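PDB 2DY3: alanine racemase from Corynebacterium glutamicum, which binds pyridoxal-5'-phosphate and, as a member of the alanine racemase family, joins an N-terminal TIM-barrel domain to a C-terminal domain built largely of beta strands. Local coordinates for residues Ala54-Ala65 / Ile73-Trp82; Met236-Val245 / Val318-Glu329. All coordinates share one frame; numbering follows the deposited sequence.

Interaction 1: Ala54-Ala65 / Ile73-Trp82. With PLP (pyridoxal-5'-phosphate), chain F.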
loop_
_atom_site.group_PDB
_atom_site.type_symbol
_atom_site.label_atom_id
_atom_site.label_comp_id
_atom_site.label_asym_id
_atom_site.label_seq_id
_atom_site.Cartn_x
_atom_site.Cartn_y
_atom_site.Cartn_z
ATOM N N ALA B 54 -7.606 -19.681 19.004
ATOM C CA ALA B 54 -6.248 -19.150 19.100
ATOM C C ALA B 54 -5.784 -19.054 20.551
ATOM O O ALA B 54 -6.479 -18.504 21.403
ATOM C CB ALA B 54 -6.163 -17.774 18.434
ATOM N N ASP B 55 -4.598 -19.589 20.820
ATOM C CA ASP B 55 -4.022 -19.565 22.160
ATOM C C ASP B 55 -3.165 -18.325 22.349
ATOM O O ASP B 55 -2.897 -17.897 23.475
ATOM C CB ASP B 55 -3.161 -20.805 22.370
ATOM C CG ASP B 55 -3.974 -22.077 22.330
ATOM O OD1 ASP B 55 -4.792 -22.270 23.250
ATOM O OD2 ASP B 55 -3.804 -22.867 21.381
ATOM N N ALA B 56 -2.741 -17.745 21.233
ATOM C CA ALA B 56 -1.887 -16.566 21.281
ATOM C C ALA B 56 -1.839 -15.885 19.921
ATOM O O ALA B 56 -2.381 -16.398 18.941
ATOM C CB ALA B 56 -0.483 -16.973 21.715
ATOM N N PHE B 57 -1.189 -14.725 19.871
ATOM C CA PHE B 57 -1.055 -13.967 18.633
ATOM C C PHE B 57 0.375 -13.483 18.456
ATOM O O PHE B 57 1.064 -13.164 19.430
ATOM C CB PHE B 57 -1.997 -12.763 18.645
ATOM C CG PHE B 57 -3.448 -13.127 18.491
ATOM C CD1 PHE B 57 -3.998 -13.323 17.233
ATOM C CD2 PHE B 57 -4.253 -13.299 19.607
ATOM C CE1 PHE B 57 -5.333 -13.685 17.088
ATOM C CE2 PHE B 57 -5.585 -13.661 19.474
ATOM C CZ PHE B 57 -6.126 -13.854 18.208
ATOM N N GLY B 58 0.819 -13.439 17.209
ATOM C CA GLY B 58 2.160 -12.980 16.925
ATOM C C GLY B 58 2.124 -11.803 15.968
ATOM O O GLY B 58 1.376 -11.818 14.979
ATOM N N VAL B 59 2.896 -10.765 16.279
ATOM C CA VAL B 59 2.974 -9.601 15.402
ATOM C C VAL B 59 4.424 -9.178 15.299
ATOM O O VAL B 59 5.280 -9.653 16.055
ATOM C CB VAL B 59 2.152 -8.380 15.911
ATOM C CG1 VAL B 59 0.665 -8.676 15.827
ATOM C CG2 VAL B 59 2.568 -8.012 17.336
ATOM N N ALA B 60 4.697 -8.286 14.355
ATOM C CA ALA B 60 6.052 -7.801 14.160
ATOM C C ALA B 60 6.429 -6.670 15.097
ATOM O O ALA B 60 7.412 -6.768 15.828
ATOM C CB ALA B 60 6.243 -7.343 12.721
ATOM N N THR B 61 5.636 -5.601 15.089
ATOM C CA THR B 61 5.966 -4.425 15.881
ATOM C C THR B 61 5.248 -4.194 17.207
ATOM O O THR B 61 4.226 -4.800 17.506
ATOM C CB THR B 61 5.798 -3.144 15.031
ATOM O OG1 THR B 61 4.404 -2.900 14.797
ATOM C CG2 THR B 61 6.506 -3.296 13.690
ATOM N N LEU B 62 5.828 -3.289 17.987
ATOM C CA LEU B 62 5.315 -2.881 19.283
ATOM C C LEU B 62 3.925 -2.305 19.078
ATOM O O LEU B 62 2.992 -2.617 19.816
ATOM C CB LEU B 62 6.226 -1.800 19.865
ATOM C CG LEU B 62 7.212 -2.069 21.003
ATOM C CD1 LEU B 62 7.595 -3.540 21.093
ATOM C CD2 LEU B 62 8.429 -1.174 20.791
ATOM N N ALA B 63 3.803 -1.455 18.062
ATOM C CA ALA B 63 2.541 -0.812 17.746
ATOM C C ALA B 63 1.450 -1.815 17.383
ATOM O O ALA B 63 0.298 -1.632 17.765
ATOM C CB ALA B 63 2.739 0.210 16.615
ATOM N N GLU B 64 1.802 -2.872 16.652
ATOM C CA GLU B 64 0.806 -3.886 16.283
ATOM C C GLU B 64 0.380 -4.661 17.521
ATOM O O GLU B 64 -0.798 -4.957 17.708
ATOM C CB GLU B 64 1.367 -4.866 15.251
ATOM C CG GLU B 64 1.706 -4.231 13.907
ATOM C CD GLU B 64 2.327 -5.224 12.947
ATOM O OE1 GLU B 64 3.152 -6.038 13.400
ATOM O OE2 GLU B 64 1.996 -5.188 11.740
ATOM N N ALA B 65 1.345 -4.997 18.365
ATOM C CA ALA B 65 1.036 -5.729 19.587
ATOM C C ALA B 65 0.113 -4.884 20.467
ATOM O O ALA B 65 -0.868 -5.388 21.013
ATOM C CB ALA B 65 2.318 -6.070 20.336
ATOM N N ILE B 73 -7.940 -8.080 22.705
ATOM C CA ILE B 73 -7.325 -9.396 22.681
ATOM C C ILE B 73 -6.676 -9.593 24.046
ATOM O O ILE B 73 -5.847 -8.781 24.469
ATOM C CB ILE B 73 -6.237 -9.492 21.590
ATOM C CG1 ILE B 73 -6.872 -9.324 20.202
ATOM C CG2 ILE B 73 -5.502 -10.822 21.706
ATOM C CD1 ILE B 73 -7.889 -10.393 19.864
ATOM N N SER B 74 -7.063 -10.658 24.739
ATOM C CA SER B 74 -6.517 -10.947 26.058
ATOM C C SER B 74 -5.562 -12.137 26.024
ATOM O O SER B 74 -4.966 -12.490 27.034
ATOM C CB SER B 74 -7.655 -11.216 27.054
ATOM O OG SER B 74 -8.467 -12.295 26.621
ATOM N N GLN B 75 -5.419 -12.758 24.863
ATOM C CA GLN B 75 -4.505 -13.888 24.738
ATOM C C GLN B 75 -3.046 -13.425 24.769
ATOM O O GLN B 75 -2.746 -12.236 24.638
ATOM C CB GLN B 75 -4.738 -14.641 23.418
ATOM C CG GLN B 75 -5.991 -15.509 23.338
ATOM C CD GLN B 75 -7.275 -14.707 23.412
ATOM O OE1 GLN B 75 -7.349 -13.580 22.924
ATOM N NE2 GLN B 75 -8.304 -15.295 24.012
ATOM N N GLU B 76 -2.148 -14.388 24.938
ATOM C CA GLU B 76 -0.713 -14.148 24.938
ATOM C C GLU B 76 -0.370 -13.475 23.597
ATOM O O GLU B 76 -0.864 -13.894 22.548
ATOM C CB GLU B 76 -0.003 -15.495 25.051
ATOM C CG GLU B 76 1.504 -15.460 25.057
ATOM C CD GLU B 76 2.093 -16.859 25.116
ATOM O OE1 GLU B 76 1.625 -17.660 25.953
ATOM O OE2 GLU B 76 3.024 -17.160 24.334
ATOM N N VAL B 77 0.457 -12.434 23.635
ATOM C CA VAL B 77 0.857 -11.718 22.425
ATOM C C VAL B 77 2.381 -11.593 22.338
ATOM O O VAL B 77 3.027 -11.170 23.293
ATOM C CB VAL B 77 0.238 -10.293 22.377
ATOM C CG1 VAL B 77 0.806 -9.511 21.177
ATOM C CG2 VAL B 77 -1.285 -10.383 22.255
ATOM N N LEU B 78 2.945 -11.964 21.191
ATOM C CA LEU B 78 4.393 -11.894 20.971
ATOM C C LEU B 78 4.744 -10.887 19.875
ATOM O O LEU B 78 4.113 -10.847 18.823
ATOM C CB LEU B 78 4.941 -13.270 20.591
ATOM C CG LEU B 78 6.440 -13.370 20.271
ATOM C CD1 LEU B 78 7.298 -12.955 21.466
ATOM C CD2 LEU B 78 6.755 -14.800 19.875
ATOM N N CYS B 79 5.765 -10.080 20.139
ATOM C CA CYS B 79 6.236 -9.051 19.215
ATOM C C CYS B 79 7.730 -9.309 18.950
ATOM O O CYS B 79 8.505 -9.502 19.884
ATOM C CB CYS B 79 5.973 -7.683 19.876
ATOM S SG CYS B 79 7.055 -6.328 19.486
ATOM N N TRP B 80 8.147 -9.325 17.688
ATOM C CA TRP B 80 9.556 -9.604 17.416
ATOM C C TRP B 80 10.394 -8.569 16.663
ATOM O O TRP B 80 11.563 -8.824 16.372
ATOM C CB TRP B 80 9.695 -10.979 16.740
ATOM C CG TRP B 80 8.788 -11.186 15.573
ATOM C CD1 TRP B 80 8.939 -10.680 14.317
ATOM C CD2 TRP B 80 7.556 -11.916 15.569
ATOM N NE1 TRP B 80 7.873 -11.047 13.529
ATOM C CE2 TRP B 80 7.010 -11.804 14.276
ATOM C CE3 TRP B 80 6.860 -12.651 16.536
ATOM C CZ2 TRP B 80 5.800 -12.396 13.924
ATOM C CZ3 TRP B 80 5.657 -13.238 16.184
ATOM C CH2 TRP B 80 5.139 -13.107 14.891
ATOM N N ILE B 81 9.823 -7.411 16.351
ATOM C CA ILE B 81 10.588 -6.372 15.663
ATOM C C ILE B 81 10.460 -5.048 16.407
ATOM O O ILE B 81 9.475 -4.325 16.260
ATOM C CB ILE B 81 10.130 -6.172 14.193
ATOM C CG1 ILE B 81 10.379 -7.447 13.387
ATOM C CG2 ILE B 81 10.919 -5.046 13.558
ATOM C CD1 ILE B 81 10.003 -7.332 11.915
ATOM N N TRP B 82 11.468 -4.753 17.219
ATOM C CA TRP B 82 11.518 -3.529 18.010
ATOM C C TRP B 82 12.979 -3.268 18.336
ATOM O O TRP B 82 13.823 -4.132 18.117
ATOM C CB TRP B 82 10.746 -3.699 19.324
ATOM C CG TRP B 82 11.250 -4.832 20.190
ATOM C CD1 TRP B 82 10.997 -6.164 20.024
ATOM C CD2 TRP B 82 12.078 -4.728 21.362
ATOM N NE1 TRP B 82 11.608 -6.893 21.018
ATOM C CE2 TRP B 82 12.278 -6.037 21.851
ATOM C CE3 TRP B 82 12.667 -3.657 22.044
ATOM C CZ2 TRP B 82 13.044 -6.305 22.994
ATOM C CZ3 TRP B 82 13.427 -3.922 23.175
ATOM C CH2 TRP B 82 13.609 -5.238 23.639
HETATM N N1 PLP F . 6.629 -16.197 12.335
HETATM C C2 PLP F . 7.353 -15.032 12.068
HETATM C C2A PLP F . 8.555 -14.688 12.932
HETATM C C3 PLP F . 6.949 -14.208 10.990
HETATM O O3 PLP F . 7.654 -13.058 10.703
HETATM C C4 PLP F . 5.811 -14.575 10.206
HETATM C C4A PLP F . 5.343 -13.733 8.992
HETATM C C5 PLP F . 5.112 -15.793 10.517
HETATM C C6 PLP F . 5.532 -16.577 11.579
HETATM C C5A PLP F . 3.927 -16.270 9.732
HETATM O O4P PLP F . 4.340 -17.014 8.593
HETATM P P PLP F . 3.362 -17.695 7.492
HETATM O O1P PLP F . 2.463 -16.673 6.967
HETATM O O2P PLP F . 4.323 -18.179 6.501
HETATM O O3P PLP F . 2.659 -18.745 8.261
HETATM O O HOH W 1 -3.003 -16.784 26.053
HETATM O O HOH W 2 8.650 -2.035 17.091
#
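The aliphatic part of Q75 lies against the backbone at A54, its CG 3.6 Å from A54 O, and a water links D55 O to E76 N where the strands draw together. A56 and E76 then meet through their CB atoms, while the E76 carboxylate is engaged by R118. F57 is gripped through both backbone groups: its N donates to E76 O and its O accepts from L78 N, 2.8 Å away from F57 O. F57 CG stands anti to the carbonyl carbon (chi1 -72°), placing the ring where I73 crosses it at about a right angle, with I73 CG2 3.5 Å from F57 CD2; Q75 OE1 lies at the ring edge, near its plane. G58, lacking a side chain, leaves room for the indole of W80, and W80 CH2 comes within 3.5 Å of G58 C. V59 N donates almost straight to L78 O (170°), whereas V59 O lies over the centre of one indole face and takes only a weak bond from W80 N. The opposite face meets C2A of PLP, set toward the rim, so the indole lies between strand backbone and PLP. A60 adds a CH-pi contact, its CA 4.1 Å from the centroid of the W80 five-membered ring. At the corner, T61 OG1 caps E64 N in a capping box, and E64 OE1 accepts from both A60 N and T61 N; E64 OE2 reaches R355 of the second subunit. L62 CD1 touches C79 SG and lies 3.6 Å from W82 CB, and A65 CB rests 3.9 Å from V77 CG1. Together the segments frame a beta-alpha-beta crossover of the TIM barrel: helix 62-70 places L68 against F57, V59 and V77, helix 42-50 places I49 against A54 and F57, and strands 28-32 and 97-100 flank the pair.

Interaction 2: Met236-Val245 / Val318-Glu329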
loop_
_atom_site.group_PDB
_atom_site.type_symbol
_atom_site.label_atom_id
_atom_site.label_comp_id
_atom_site.label_asym_id
_atom_site.label_seq_id
_atom_site.Cartn_x
_atom_site.Cartn_y
_atom_site.Cartn_z
ATOM N N MET B 236 -10.199 -13.249 1.306
ATOM C CA MET B 236 -10.180 -11.952 0.644
ATOM C C MET B 236 -10.539 -11.980 -0.831
ATOM O O MET B 236 -10.132 -12.875 -1.577
ATOM C CB MET B 236 -8.797 -11.293 0.790
ATOM C CG MET B 236 -8.684 -9.929 0.099
ATOM S SD MET B 236 -7.022 -9.189 0.192
ATOM C CE MET B 236 -6.992 -8.627 1.910
ATOM N N THR B 237 -11.321 -10.988 -1.231
ATOM C CA THR B 237 -11.712 -10.813 -2.621
ATOM C C THR B 237 -11.508 -9.325 -2.906
ATOM O O THR B 237 -11.993 -8.479 -2.151
ATOM C CB THR B 237 -13.190 -11.166 -2.859
ATOM O OG1 THR B 237 -13.402 -12.564 -2.609
ATOM C CG2 THR B 237 -13.584 -10.846 -4.300
ATOM N N TRP B 238 -10.759 -9.012 -3.958
ATOM C CA TRP B 238 -10.507 -7.622 -4.353
ATOM C C TRP B 238 -11.343 -7.401 -5.609
ATOM O O TRP B 238 -11.169 -8.103 -6.605
ATOM C CB TRP B 238 -9.010 -7.416 -4.649
ATOM C CG TRP B 238 -8.568 -5.968 -4.761
ATOM C CD1 TRP B 238 -9.160 -4.881 -4.182
ATOM C CD2 TRP B 238 -7.392 -5.476 -5.423
ATOM N NE1 TRP B 238 -8.429 -3.750 -4.438
ATOM C CE2 TRP B 238 -7.337 -4.085 -5.194
ATOM C CE3 TRP B 238 -6.378 -6.076 -6.180
ATOM C CZ2 TRP B 238 -6.306 -3.282 -5.694
ATOM C CZ3 TRP B 238 -5.357 -5.279 -6.676
ATOM C CH2 TRP B 238 -5.328 -3.897 -6.431
ATOM N N GLU B 239 -12.258 -6.438 -5.562
ATOM C CA GLU B 239 -13.125 -6.183 -6.705
ATOM C C GLU B 239 -13.465 -4.709 -6.908
ATOM O O GLU B 239 -13.531 -3.922 -5.958
ATOM C CB GLU B 239 -14.425 -6.991 -6.567
ATOM C CG GLU B 239 -15.320 -6.549 -5.422
ATOM C CD GLU B 239 -16.469 -7.517 -5.148
ATOM O OE1 GLU B 239 -17.354 -7.178 -4.338
ATOM O OE2 GLU B 239 -16.485 -8.619 -5.734
ATOM N N ALA B 240 -13.692 -4.349 -8.163
ATOM C CA ALA B 240 -14.026 -2.980 -8.515
ATOM C C ALA B 240 -15.245 -2.961 -9.418
ATOM O O ALA B 240 -15.591 -3.962 -10.043
ATOM C CB ALA B 240 -12.843 -2.323 -9.225
ATOM N N LYS B 241 -15.908 -1.818 -9.467
ATOM C CA LYS B 241 -17.067 -1.664 -10.320
ATOM C C LYS B 241 -16.600 -0.865 -11.530
ATOM O O LYS B 241 -15.957 0.178 -11.380
ATOM C CB LYS B 241 -18.177 -0.933 -9.563
ATOM C CG LYS B 241 -18.649 -1.709 -8.340
ATOM C CD LYS B 241 -20.007 -1.243 -7.855
ATOM C CE LYS B 241 -20.571 -2.213 -6.825
ATOM N NZ LYS B 241 -21.912 -1.796 -6.330
ATOM N N VAL B 242 -16.899 -1.372 -12.721
ATOM C CA VAL B 242 -16.509 -0.709 -13.955
ATOM C C VAL B 242 -17.096 0.695 -13.998
ATOM O O VAL B 242 -18.300 0.879 -13.822
ATOM C CB VAL B 242 -16.998 -1.509 -15.182
ATOM C CG1 VAL B 242 -16.584 -0.798 -16.475
ATOM C CG2 VAL B 242 -16.427 -2.922 -15.134
ATOM N N SER B 243 -16.243 1.685 -14.228
ATOM C CA SER B 243 -16.698 3.068 -14.270
ATOM C C SER B 243 -17.251 3.454 -15.631
ATOM O O SER B 243 -18.224 4.200 -15.726
ATOM C CB SER B 243 -15.546 4.004 -13.910
ATOM O OG SER B 243 -14.477 3.858 -14.825
ATOM N N VAL B 244 -16.626 2.950 -16.688
ATOM C CA VAL B 244 -17.068 3.265 -18.035
ATOM C C VAL B 244 -16.748 2.145 -19.017
ATOM O O VAL B 244 -15.712 1.485 -18.910
ATOM C CB VAL B 244 -16.386 4.563 -18.572
ATOM C CG1 VAL B 244 -16.863 4.853 -19.977
ATOM C CG2 VAL B 244 -16.691 5.743 -17.674
ATOM N N VAL B 245 -17.657 1.934 -19.964
ATOM C CA VAL B 245 -17.470 0.942 -21.013
ATOM C C VAL B 245 -17.346 1.756 -22.286
ATOM O O VAL B 245 -18.243 2.523 -22.633
ATOM C CB VAL B 245 -18.663 -0.017 -21.123
ATOM C CG1 VAL B 245 -18.585 -0.793 -22.432
ATOM C CG2 VAL B 245 -18.652 -0.989 -19.940
ATOM N N VAL B 318 -21.346 -6.477 -21.112
ATOM C CA VAL B 318 -20.828 -5.858 -19.900
ATOM C C VAL B 318 -21.130 -4.363 -19.957
ATOM O O VAL B 318 -20.905 -3.722 -20.980
ATOM C CB VAL B 318 -19.304 -6.015 -19.793
ATOM C CG1 VAL B 318 -18.779 -5.175 -18.608
ATOM C CG2 VAL B 318 -18.940 -7.490 -19.636
ATOM N N GLU B 319 -21.641 -3.820 -18.859
ATOM C CA GLU B 319 -21.961 -2.404 -18.777
ATOM C C GLU B 319 -21.305 -1.765 -17.559
ATOM O O GLU B 319 -20.845 -2.461 -16.657
ATOM C CB GLU B 319 -23.469 -2.212 -18.686
ATOM C CG GLU B 319 -24.242 -2.788 -19.853
ATOM C CD GLU B 319 -25.715 -2.489 -19.750
ATOM O OE1 GLU B 319 -26.106 -1.332 -19.986
ATOM O OE2 GLU B 319 -26.486 -3.404 -19.417
ATOM N N ALA B 320 -21.263 -0.437 -17.538
ATOM C CA ALA B 320 -20.681 0.284 -16.410
ATOM C C ALA B 320 -21.447 -0.130 -15.163
ATOM O O ALA B 320 -22.656 -0.343 -15.217
ATOM C CB ALA B 320 -20.800 1.793 -16.624
ATOM N N GLY B 321 -20.740 -0.248 -14.044
ATOM C CA GLY B 321 -21.383 -0.651 -12.808
ATOM C C GLY B 321 -21.213 -2.140 -12.565
ATOM O O GLY B 321 -21.494 -2.641 -11.477
ATOM N N ALA B 322 -20.746 -2.852 -13.587
ATOM C CA ALA B 322 -20.530 -4.289 -13.478
ATOM C C ALA B 322 -19.382 -4.550 -12.509
ATOM O O ALA B 322 -18.403 -3.803 -12.478
ATOM C CB ALA B 322 -20.203 -4.873 -14.842
ATOM N N LYS B 323 -19.515 -5.607 -11.712
ATOM C CA LYS B 323 -18.489 -5.971 -10.747
ATOM C C LYS B 323 -17.360 -6.757 -11.398
ATOM O O LYS B 323 -17.583 -7.829 -11.974
ATOM C CB LYS B 323 -19.091 -6.818 -9.625
ATOM C CG LYS B 323 -19.999 -6.055 -8.678
ATOM C CD LYS B 323 -20.748 -7.014 -7.765
ATOM C CE LYS B 323 -19.798 -7.944 -7.017
ATOM N NZ LYS B 323 -20.534 -8.903 -6.127
ATOM N N ALA B 324 -16.149 -6.217 -11.300
ATOM C CA ALA B 324 -14.968 -6.868 -11.854
ATOM C C ALA B 324 -14.097 -7.417 -10.719
ATOM O O ALA B 324 -13.548 -6.653 -9.922
ATOM C CB ALA B 324 -14.169 -5.876 -12.687
ATOM N N VAL B 325 -13.982 -8.737 -10.646
ATOM C CA VAL B 325 -13.163 -9.381 -9.622
ATOM C C VAL B 325 -11.707 -9.419 -10.083
ATOM O O VAL B 325 -11.402 -9.975 -11.132
ATOM C CB VAL B 325 -13.636 -10.847 -9.345
ATOM C CG1 VAL B 325 -12.704 -11.523 -8.344
ATOM C CG2 VAL B 325 -15.073 -10.850 -8.818
ATOM N N ILE B 326 -10.815 -8.815 -9.304
ATOM C CA ILE B 326 -9.394 -8.806 -9.637
ATOM C C ILE B 326 -8.835 -10.141 -9.149
ATOM O O ILE B 326 -8.048 -10.794 -9.838
ATOM C CB ILE B 326 -8.684 -7.612 -8.965
ATOM C CG1 ILE B 326 -9.282 -6.303 -9.510
ATOM C CG2 ILE B 326 -7.186 -7.689 -9.207
ATOM C CD1 ILE B 326 -8.787 -5.036 -8.819
ATOM N N PHE B 327 -9.264 -10.541 -7.955
ATOM C CA PHE B 327 -8.899 -11.834 -7.387
ATOM C C PHE B 327 -9.795 -12.108 -6.187
ATOM O O PHE B 327 -10.185 -11.190 -5.466
ATOM C CB PHE B 327 -7.403 -11.905 -7.014
ATOM C CG PHE B 327 -7.027 -11.193 -5.736
ATOM C CD1 PHE B 327 -7.314 -11.748 -4.502
ATOM C CD2 PHE B 327 -6.325 -9.999 -5.778
ATOM C CE1 PHE B 327 -6.901 -11.129 -3.333
ATOM C CE2 PHE B 327 -5.909 -9.375 -4.610
ATOM C CZ PHE B 327 -6.197 -9.942 -3.389
ATOM N N GLY B 328 -10.151 -13.371 -6.000
ATOM C CA GLY B 328 -11.006 -13.731 -4.888
ATOM C C GLY B 328 -12.229 -14.502 -5.335
ATOM O O GLY B 328 -12.194 -15.206 -6.343
ATOM N N GLU B 329 -13.313 -14.358 -4.582
ATOM C CA GLU B 329 -14.563 -15.045 -4.882
ATOM C C GLU B 329 -15.077 -14.675 -6.266
ATOM O O GLU B 329 -15.032 -13.511 -6.666
ATOM C CB GLU B 329 -15.613 -14.699 -3.820
ATOM C CG GLU B 329 -16.925 -15.461 -3.963
ATOM C CD GLU B 329 -17.810 -15.347 -2.727
ATOM O OE1 GLU B 329 -18.929 -15.905 -2.745
ATOM O OE2 GLU B 329 -17.386 -14.705 -1.739
HETATM O O HOH W 3 -17.067 -11.526 -5.664
#
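T237 OG1 accepts a nearly straight bond from E329 N, 2.7 Å long at 169°, tying a side chain of segment 236-245 to the backbone of segment 318-329. Next to it, W238 N donates to F327 O at 2.7 Å. The carbonyl of W238 serves two donors: I326 N, 2.8 Å from W238 O and in the carbonyl plane, and more weakly F327 N. Two residues thus face one, the definition of a classic beta bulge, and the register shifts by a residue. Beyond it A240 and A324 exchange both backbone bonds, V242 N binds A322 O, and G321 N returns to V242 O from a type II turn spanning E319 to A322. This antiparallel pairing belongs to the mixed beta sheet of the C-terminal domain, where strand 236-247 also pairs with strands 4-8 and 267-271, and strand 323-325 pairs on with strand 288-291. On the more open side E239 and K323 lie near each other without forming a salt bridge; E239 OE2 is 3.6 Å from K323 CE, and a water connects E239 OE2 to E329 O. The packing is heaviest round the bulge. I326 CD1 sits over one face of W238, 3.8 Å from the centroid of its six-membered ring, while W238 CB covers a face of the F327 ring at 4.0 Å from that centroid. F327 holds its CG between backbone N and carbonyl carbon (chi1 77°), which sets the ring beside W238. M236 SD approaches the ring edge in a Met-aromatic contact, 3.8 Å from F327 CZ. L4 and T6 of strand 4-8 pack on W238, and at the far end V245 CG2 lies 3.6 Å from A320 N.

Overall arrangement
Interactions 1 and 2 share no element and stand on opposite sides of the chain's centre, with their own centres about 35 Å apart. Both rest on strand pairing, yet each bears the mark of its domain. The 54-65/73-82 contact is buried and parallel, its two strands joined by helix 62-70; W80 places it directly in the PLP pocket. The 236-245/318-329 contact is partly buried and antiparallel, joins strands distant in sequence, and sets E239 and two lysines, with V325, on one face of the sheet, and the packing of W238 and F327 on the other. Both reach the second subunit, interaction 1 through an ion pair as well as packing, interaction 2 through packing of V244 on I101 of that subunit.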